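Local coordinates for multicopper oxidase (Uncultured bacterium, PDB 4E9X), which probably couples the one-electron oxidation of substrates to the reduction of dioxygen to water at its copper centres, as laccase-like multicopper oxidases do, at residues Pro35-Gln40 with Gly120-Asp125; Ile98-Tyr103 with Arg192-Gly197. All blocks are in the same frame, centred on the assembly; numbering follows the deposited sequence.

Contact 1. Residues Pro35-Gln40 with Gly120-Asp125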
ATOM      1  N   PRO A  35      22.682  12.439  -9.467  1.00  8.69           N
ATOM      2  CA  PRO A  35      22.457  13.449 -10.522  1.00  9.35           C
ATOM      3  C   PRO A  35      21.191  13.185 -11.321  1.00  8.60           C
ATOM      4  O   PRO A  35      20.772  12.051 -11.587  1.00  8.90           O
ATOM      5  CB  PRO A  35      23.695  13.316 -11.412  1.00  9.93           C
ATOM      6  CG  PRO A  35      24.714  12.762 -10.465  1.00 15.20           C
ATOM      7  CD  PRO A  35      23.996  11.749  -9.597  1.00  9.79           C
ATOM      8  N   LEU A  36      20.547  14.296 -11.692  1.00  7.87           N
ATOM      9  CA  LEU A  36      19.436  14.203 -12.606  1.00  8.34           C
ATOM     10  C   LEU A  36      19.950  13.901 -14.014  1.00  8.70           C
ATOM     11  O   LEU A  36      20.835  14.605 -14.537  1.00  9.77           O
ATOM     12  CB  LEU A  36      18.705  15.567 -12.665  1.00  9.62           C
ATOM     13  CG  LEU A  36      17.697  15.762 -13.817  1.00  9.05           C
ATOM     14  CD1 LEU A  36      16.482  14.832 -13.698  1.00 10.69           C
ATOM     15  CD2 LEU A  36      17.214  17.231 -13.798  1.00  9.90           C
ATOM     16  N   ILE A  37      19.370  12.919 -14.695  1.00  8.69           N
ATOM     17  CA  ILE A  37      19.633  12.657 -16.112  1.00  8.40           C
ATOM     18  C   ILE A  37      18.339  12.985 -16.836  1.00  9.12           C
ATOM     19  O   ILE A  37      17.289  12.431 -16.513  1.00  9.89           O
ATOM     20  CB  ILE A  37      20.117  11.204 -16.344  1.00  9.68           C
ATOM     21  CG1 ILE A  37      21.376  10.895 -15.575  1.00 12.14           C
ATOM     22  CG2 ILE A  37      20.237  10.970 -17.849  1.00 11.49           C
ATOM     23  CD1 ILE A  37      21.786   9.406 -15.615  1.00 12.73           C
ATOM     24  N   HIS A  38      18.397  13.894 -17.772  1.00  9.16           N
ATOM     25  CA  HIS A  38      17.207  14.407 -18.458  1.00  9.08           C
ATOM     26  C   HIS A  38      17.489  14.316 -19.948  1.00  9.17           C
ATOM     27  O   HIS A  38      18.392  14.986 -20.458  1.00 10.65           O
ATOM     28  CB  HIS A  38      16.924  15.844 -17.986  1.00 10.14           C
ATOM     29  CG  HIS A  38      15.602  16.356 -18.415  1.00 10.43           C
ATOM     30  ND1 HIS A  38      15.210  17.680 -18.225  1.00 11.52           N
ATOM     31  CD2 HIS A  38      14.507  15.756 -18.979  1.00 11.10           C
ATOM     32  CE1 HIS A  38      13.959  17.825 -18.665  1.00 12.18           C
ATOM     33  NE2 HIS A  38      13.510  16.718 -19.135  1.00 11.97           N
ATOM     34  N   VAL A  39      16.744  13.477 -20.644  1.00  9.94           N
ATOM     35  CA  VAL A  39      16.956  13.233 -22.072  1.00 10.44           C
ATOM     36  C   VAL A  39      15.623  13.242 -22.788  1.00 10.63           C
ATOM     37  O   VAL A  39      14.569  13.365 -22.133  1.00 10.80           O
ATOM     38  CB  VAL A  39      17.714  11.916 -22.289  1.00  9.59           C
ATOM     39  CG1 VAL A  39      19.060  11.905 -21.551  1.00 11.39           C
ATOM     40  CG2 VAL A  39      16.938  10.654 -21.896  1.00 11.30           C
ATOM     41  N   GLN A  40      15.679  13.130 -24.117  1.00 11.49           N
ATOM     42  CA  GLN A  40      14.470  13.069 -24.942  1.00 11.82           C
ATOM     43  C   GLN A  40      14.187  11.656 -25.418  1.00 11.10           C
ATOM     44  O   GLN A  40      15.135  10.875 -25.669  1.00 12.46           O
ATOM     45  CB  GLN A  40      14.687  13.967 -26.177  1.00 13.04           C
ATOM     46  CG  GLN A  40      13.445  14.266 -26.973  1.00 22.67           C
ATOM     47  CD  GLN A  40      13.719  15.419 -27.941  1.00 27.91           C
ATOM     48  OE1 GLN A  40      14.833  15.710 -28.386  1.00 30.45           O
ATOM     49  NE2 GLN A  40      12.647  16.122 -28.284  1.00 29.97           N
ATOM     50  N   GLY A 120      18.836   7.793  -8.239  1.00  9.03           N
ATOM     51  CA  GLY A 120      18.609   9.127  -8.766  1.00  8.26           C
ATOM     52  C   GLY A 120      17.578   9.058  -9.871  1.00  8.44           C
ATOM     53  O   GLY A 120      17.127   7.989 -10.243  1.00  8.39           O
ATOM     54  N   PRO A 121      17.132  10.244 -10.339  1.00  8.35           N
ATOM     55  CA  PRO A 121      16.049  10.323 -11.318  1.00  8.20           C
ATOM     56  C   PRO A 121      16.508  10.347 -12.770  1.00  8.02           C
ATOM     57  O   PRO A 121      17.542  10.975 -13.063  1.00  9.40           O
ATOM     58  CB  PRO A 121      15.352  11.660 -10.936  1.00  8.91           C
ATOM     59  CG  PRO A 121      16.550  12.522 -10.478  1.00  8.05           C
ATOM     60  CD  PRO A 121      17.566  11.575  -9.830  1.00  8.58           C
ATOM     61  N   LEU A 122      15.733   9.689 -13.626  1.00  8.04           N
ATOM     62  CA  LEU A 122      15.962   9.629 -15.073  1.00  8.18           C
ATOM     63  C   LEU A 122      14.681  10.103 -15.758  1.00  7.95           C
ATOM     64  O   LEU A 122      13.703   9.370 -15.743  1.00  8.62           O
ATOM     65  CB  LEU A 122      16.419   8.222 -15.481  1.00  9.60           C
ATOM     66  CG  LEU A 122      16.438   7.950 -16.988  1.00  9.87           C
ATOM     67  CD1 LEU A 122      17.381   8.874 -17.764  1.00 10.77           C
ATOM     68  CD2 LEU A 122      16.818   6.469 -17.229  1.00 11.46           C
ATOM     69  N   ILE A 123      14.717  11.294 -16.336  1.00  8.27           N
ATOM     70  CA  ILE A 123      13.495  11.871 -16.907  1.00  8.39           C
ATOM     71  C   ILE A 123      13.627  11.802 -18.408  1.00  8.53           C
ATOM     72  O   ILE A 123      14.558  12.387 -18.975  1.00 10.19           O
ATOM     73  CB  ILE A 123      13.291  13.318 -16.431  1.00  8.47           C
ATOM     74  CG1 ILE A 123      13.248  13.394 -14.892  1.00  8.86           C
ATOM     75  CG2 ILE A 123      12.069  13.901 -17.101  1.00  9.70           C
ATOM     76  CD1 ILE A 123      12.190  12.481 -14.233  1.00  8.26           C
ATOM     77  N   VAL A 124      12.691  11.124 -19.055  1.00  8.45           N
ATOM     78  CA  VAL A 124      12.666  11.006 -20.511  1.00  9.50           C
ATOM     79  C   VAL A 124      11.490  11.839 -21.019  1.00  9.71           C
ATOM     80  O   VAL A 124      10.336  11.482 -20.768  1.00 11.37           O
ATOM     81  CB  VAL A 124      12.589   9.528 -20.965  1.00  8.99           C
ATOM     82  CG1 VAL A 124      12.523   9.468 -22.506  1.00 10.05           C
ATOM     83  CG2 VAL A 124      13.793   8.720 -20.444  1.00 10.23           C
ATOM     84  N   ASP A 125      11.786  12.917 -21.736  1.00 10.18           N
ATOM     85  CA  ASP A 125      10.688  13.741 -22.257  1.00 11.28           C
ATOM     86  C   ASP A 125       9.977  13.072 -23.417  1.00 10.99           C
ATOM     87  O   ASP A 125      10.652  12.757 -24.421  1.00 12.84           O
ATOM     88  CB  ASP A 125      11.167  15.102 -22.734  1.00 12.13           C
ATOM     89  CG  ASP A 125      11.497  16.106 -21.653  1.00 12.98           C
ATOM     90  OD1 ASP A 125      11.375  15.765 -20.454  1.00 13.32           O
ATOM     91  OD2 ASP A 125      11.895  17.244 -22.006  1.00 16.15           O
TER
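His38 and Asp125 meet through a side-chain hydrogen bond: NE2 of His38 donates to OD1 of Asp125 over 2.7 Å. The oxygen lies in the plane of the imidazole, at its edge, whereas the nitrogen sits above the carboxylate plane, and the two planes stand 76° apart. His38 CG stands anti to the backbone N (chi1 -169°), and CD2 of the ring touches Ile123 CG2 at 3.6 Å. Tyr305 takes up the other carboxylate oxygen of Asp125 and sets its ring edge-to-face with His38.

Four backbone hydrogen bonds tie the strands. Ile37 N and Val39 N donate to Pro121 O and Ile123 O, while Ile123 N and Asp125 N answer to Ile37 O and Val39 O, the Ile123 N to Ile37 O bond being 2.8 Å long. This is a parallel strand pair in a sheet of the cupredoxin-like, N-terminal half of the protein.

Apolar contacts line both faces. On the face of His38, Leu36 CD1 rests 3.7 Å from Ile123 CG1 and also reaches the Pro121 ring; Ile141 covers Leu36 and Pro121 from beyond. On the other face Ile37 CG2 presses on Leu122 CD1 at 3.5 Å, and Val39 CG2 meets Val124 CG2 at 4.0 Å.

Contact 2. Residues Ile98-Tyr103 with Arg192-Gly197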
ATOM      1  N   ILE A  98       9.169   6.467 -22.353  1.00 10.08           N
ATOM      2  CA  ILE A  98       9.050   7.840 -21.879  1.00  9.89           C
ATOM      3  C   ILE A  98       8.756   7.882 -20.387  1.00  9.07           C
ATOM      4  O   ILE A  98       8.295   6.949 -19.740  1.00  9.78           O
ATOM      5  CB  ILE A  98       7.916   8.525 -22.675  1.00 11.71           C
ATOM      6  CG1 ILE A  98       6.531   7.899 -22.408  1.00 12.66           C
ATOM      7  CG2 ILE A  98       8.220   8.539 -24.158  1.00 12.94           C
ATOM      8  CD1 ILE A  98       5.356   8.481 -23.173  1.00 18.25           C
ATOM      9  N   GLY A  99       8.963   9.096 -19.860  1.00  8.74           N
ATOM     10  CA  GLY A  99       8.372   9.492 -18.571  1.00  8.90           C
ATOM     11  C   GLY A  99       9.354   9.550 -17.428  1.00  7.78           C
ATOM     12  O   GLY A  99      10.588   9.582 -17.585  1.00  8.64           O
ATOM     13  N   THR A 100       8.776   9.493 -16.220  1.00  7.51           N
ATOM     14  CA  THR A 100       9.536   9.511 -15.008  1.00  7.36           C
ATOM     15  C   THR A 100      10.123   8.123 -14.726  1.00  7.33           C
ATOM     16  O   THR A 100       9.410   7.218 -14.250  1.00  8.05           O
ATOM     17  CB  THR A 100       8.630   9.891 -13.826  1.00  7.85           C
ATOM     18  OG1 THR A 100       7.963  11.119 -14.150  1.00  8.13           O
ATOM     19  CG2 THR A 100       9.442  10.078 -12.551  1.00  8.12           C
ATOM     20  N   LEU A 101      11.416   7.991 -15.011  1.00  7.62           N
ATOM     21  CA  LEU A 101      12.143   6.759 -14.703  1.00  7.27           C
ATOM     22  C   LEU A 101      13.152   7.039 -13.603  1.00  7.46           C
ATOM     23  O   LEU A 101      13.231   8.175 -13.074  1.00  8.36           O
ATOM     24  CB  LEU A 101      12.877   6.238 -15.964  1.00  8.01           C
ATOM     25  CG  LEU A 101      12.037   6.272 -17.249  1.00  8.38           C
ATOM     26  CD1 LEU A 101      12.822   5.636 -18.402  1.00  9.72           C
ATOM     27  CD2 LEU A 101      10.710   5.584 -17.106  1.00  9.94           C
ATOM     28  N   TRP A 102      13.938   6.039 -13.223  1.00  7.82           N
ATOM     29  CA  TRP A 102      14.981   6.291 -12.211  1.00  7.82           C
ATOM     30  C   TRP A 102      16.066   5.249 -12.366  1.00  8.13           C
ATOM     31  O   TRP A 102      15.934   4.343 -13.172  1.00  9.73           O
ATOM     32  CB  TRP A 102      14.404   6.324 -10.824  1.00  8.79           C
ATOM     33  CG  TRP A 102      13.747   5.109 -10.227  1.00  8.04           C
ATOM     34  CD1 TRP A 102      12.718   4.382 -10.736  1.00  8.26           C
ATOM     35  CD2 TRP A 102      14.095   4.529  -8.958  1.00  8.13           C
ATOM     36  NE1 TRP A 102      12.408   3.356  -9.838  1.00  8.76           N
ATOM     37  CE2 TRP A 102      13.235   3.426  -8.752  1.00  7.93           C
ATOM     38  CE3 TRP A 102      15.043   4.822  -7.955  1.00  7.64           C
ATOM     39  CZ2 TRP A 102      13.325   2.639  -7.598  1.00  8.80           C
ATOM     40  CZ3 TRP A 102      15.130   4.043  -6.819  1.00  8.88           C
ATOM     41  CH2 TRP A 102      14.263   2.939  -6.642  1.00  8.55           C
ATOM     42  N   TYR A 103      17.128   5.400 -11.605  1.00  8.92           N
ATOM     43  CA  TYR A 103      18.246   4.474 -11.751  1.00  8.74           C
ATOM     44  C   TYR A 103      18.721   4.187 -10.323  1.00  9.03           C
ATOM     45  O   TYR A 103      18.602   5.038  -9.419  1.00  9.54           O
ATOM     46  CB  TYR A 103      19.359   5.000 -12.703  1.00 10.38           C
ATOM     47  CG  TYR A 103      20.012   6.271 -12.167  1.00  9.24           C
ATOM     48  CD1 TYR A 103      21.102   6.225 -11.302  1.00  9.47           C
ATOM     49  CD2 TYR A 103      19.519   7.519 -12.539  1.00  9.44           C
ATOM     50  CE1 TYR A 103      21.690   7.390 -10.815  1.00 10.24           C
ATOM     51  CE2 TYR A 103      20.087   8.715 -12.056  1.00  9.66           C
ATOM     52  CZ  TYR A 103      21.147   8.620 -11.209  1.00  9.74           C
ATOM     53  OH  TYR A 103      21.758   9.758 -10.688  1.00 10.41           O
ATOM     54  N   ARG A 192       6.588  14.763  -9.367  1.00  6.81           N
ATOM     55  CA  ARG A 192       6.941  13.363  -9.664  1.00  7.16           C
ATOM     56  C   ARG A 192       7.371  12.727  -8.354  1.00  6.39           C
ATOM     57  O   ARG A 192       8.437  13.087  -7.821  1.00  7.46           O
ATOM     58  CB  ARG A 192       8.077  13.349 -10.684  1.00  7.76           C
ATOM     59  CG  ARG A 192       7.728  14.085 -11.989  1.00  8.10           C
ATOM     60  CD  ARG A 192       8.940  14.170 -12.879  1.00  8.90           C
ATOM     61  NE  ARG A 192       8.860  15.117 -13.998  1.00  8.17           N
ATOM     62  CZ  ARG A 192       8.805  14.730 -15.256  1.00  8.62           C
ATOM     63  NH1 ARG A 192       8.677  13.462 -15.668  1.00  9.23           N
ATOM     64  NH2 ARG A 192       8.836  15.689 -16.194  1.00  9.89           N
ATOM     65  N   PHE A 193       6.556  11.785  -7.861  1.00  6.94           N
ATOM     66  CA  PHE A 193       6.862  11.052  -6.635  1.00  7.13           C
ATOM     67  C   PHE A 193       7.589   9.740  -6.972  1.00  6.20           C
ATOM     68  O   PHE A 193       7.150   9.044  -7.893  1.00  7.41           O
ATOM     69  CB  PHE A 193       5.574  10.652  -5.886  1.00  7.27           C
ATOM     70  CG  PHE A 193       4.685  11.798  -5.443  1.00  6.44           C
ATOM     71  CD1 PHE A 193       5.151  12.772  -4.542  1.00  7.86           C
ATOM     72  CD2 PHE A 193       3.385  11.870  -5.849  1.00  9.36           C
ATOM     73  CE1 PHE A 193       4.317  13.786  -4.099  1.00  7.92           C
ATOM     74  CE2 PHE A 193       2.549  12.917  -5.427  1.00 10.13           C
ATOM     75  CZ  PHE A 193       3.000  13.850  -4.497  1.00  8.56           C
ATOM     76  N   PHE A 194       8.600   9.420  -6.181  1.00  6.57           N
ATOM     77  CA  PHE A 194       9.323   8.158  -6.367  1.00  7.12           C
ATOM     78  C   PHE A 194       9.410   7.395  -5.060  1.00  6.65           C
ATOM     79  O   PHE A 194       9.818   7.982  -4.027  1.00  7.37           O
ATOM     80  CB  PHE A 194      10.772   8.394  -6.827  1.00  7.27           C
ATOM     81  CG  PHE A 194      11.020   9.217  -8.056  1.00  6.56           C
ATOM     82  CD1 PHE A 194      11.715   8.679  -9.130  1.00  6.99           C
ATOM     83  CD2 PHE A 194      10.622  10.561  -8.136  1.00  7.46           C
ATOM     84  CE1 PHE A 194      12.056   9.447 -10.252  1.00  7.57           C
ATOM     85  CE2 PHE A 194      10.963  11.358  -9.214  1.00  7.36           C
ATOM     86  CZ  PHE A 194      11.705  10.800 -10.256  1.00  8.09           C
ATOM     87  N   GLY A 195       9.078   6.101  -5.138  1.00  6.34           N
ATOM     88  CA  GLY A 195       9.314   5.221  -3.994  1.00  6.94           C
ATOM     89  C   GLY A 195      10.760   4.693  -4.072  1.00  7.23           C
ATOM     90  O   GLY A 195      11.015   3.567  -4.525  1.00  7.85           O
ATOM     91  N   ALA A 196      11.727   5.527  -3.669  1.00  7.84           N
ATOM     92  CA  ALA A 196      13.122   5.161  -3.920  1.00  8.36           C
ATOM     93  C   ALA A 196      13.640   4.182  -2.883  1.00  7.86           C
ATOM     94  O   ALA A 196      14.410   3.288  -3.229  1.00 10.86           O
ATOM     95  CB  ALA A 196      13.955   6.436  -3.910  1.00 10.19           C
ATOM     96  N   GLY A 197      13.231   4.282  -1.613  1.00  8.59           N
ATOM     97  CA  GLY A 197      13.642   3.369  -0.566  1.00  9.69           C
ATOM     98  C   GLY A 197      12.645   2.242  -0.346  1.00  9.00           C
ATOM     99  O   GLY A 197      11.826   1.920  -1.223  1.00  9.36           O
TER
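Thr100 reaches across to both Arg192 and Phe194 with the two branches of its side chain. OG1 accepts a hydrogen bond from Arg192 NH1 at 2.9 Å, lying close to the guanidinium plane (N-H...O angle 159°), and is also hydrogen-bonded to Asp238 OD1. The methyl CG2, anti to the backbone N, touches Phe194 CZ at 3.3 Å. Arg192 stays extended from CG to NE, with its CD also against Thr100 OG1, and Asp139 forms a salt bridge to its NE. An alanine in place of Arg192 would probably leave Thr100 OG1 without this donor and Asp139 without this positive partner.

Trp102 comes next. Its CB lies 3.9 Å from Phe194 CE1, near the plane of that ring, and the same phenyl edge meets the carbonyl oxygen of Leu101, in the ring plane, at 3.3 Å from CE1. Farther out, the indole reaches the turn centred on Gly195, an inverse gamma turn: CH2 approaches Ala196 O at 3.4 Å, and CZ3 meets Ala196 CB.

Beyond the contact the indole meets the rings of His62 and His104, both ligands of one copper, and its side chain is about 4 Å from a bound copper ion. The arrangement is a buried interface between two cupredoxin-like domains of a multicopper oxidase, reaching the second shell of a histidine-ligated copper site.

Both contacts are buried, but they do different work. Contact 1 lies inside one sheet and joins neighbouring strands by regular backbone hydrogen bonds; contact 2 joins strands of different sheets, whose segment axes come no nearer than 9.2 Å, with no backbone-to-backbone hydrogen bond across; every close approach involves at least one side chain. One sheet takes part in both: strand 119-125 of contact 1 lies beside strand 101-104 of contact 2, with Leu101 N hydrogen-bonded to Leu122 O and Tyr103 OH to Pro35 O. Each has one polar side-chain link. In contact 1 it is a histidine-carboxylate bond at the partly exposed end of the pair, in contact 2 a buried guanidinium-hydroxyl bond, and contact 2 comes closer to copper.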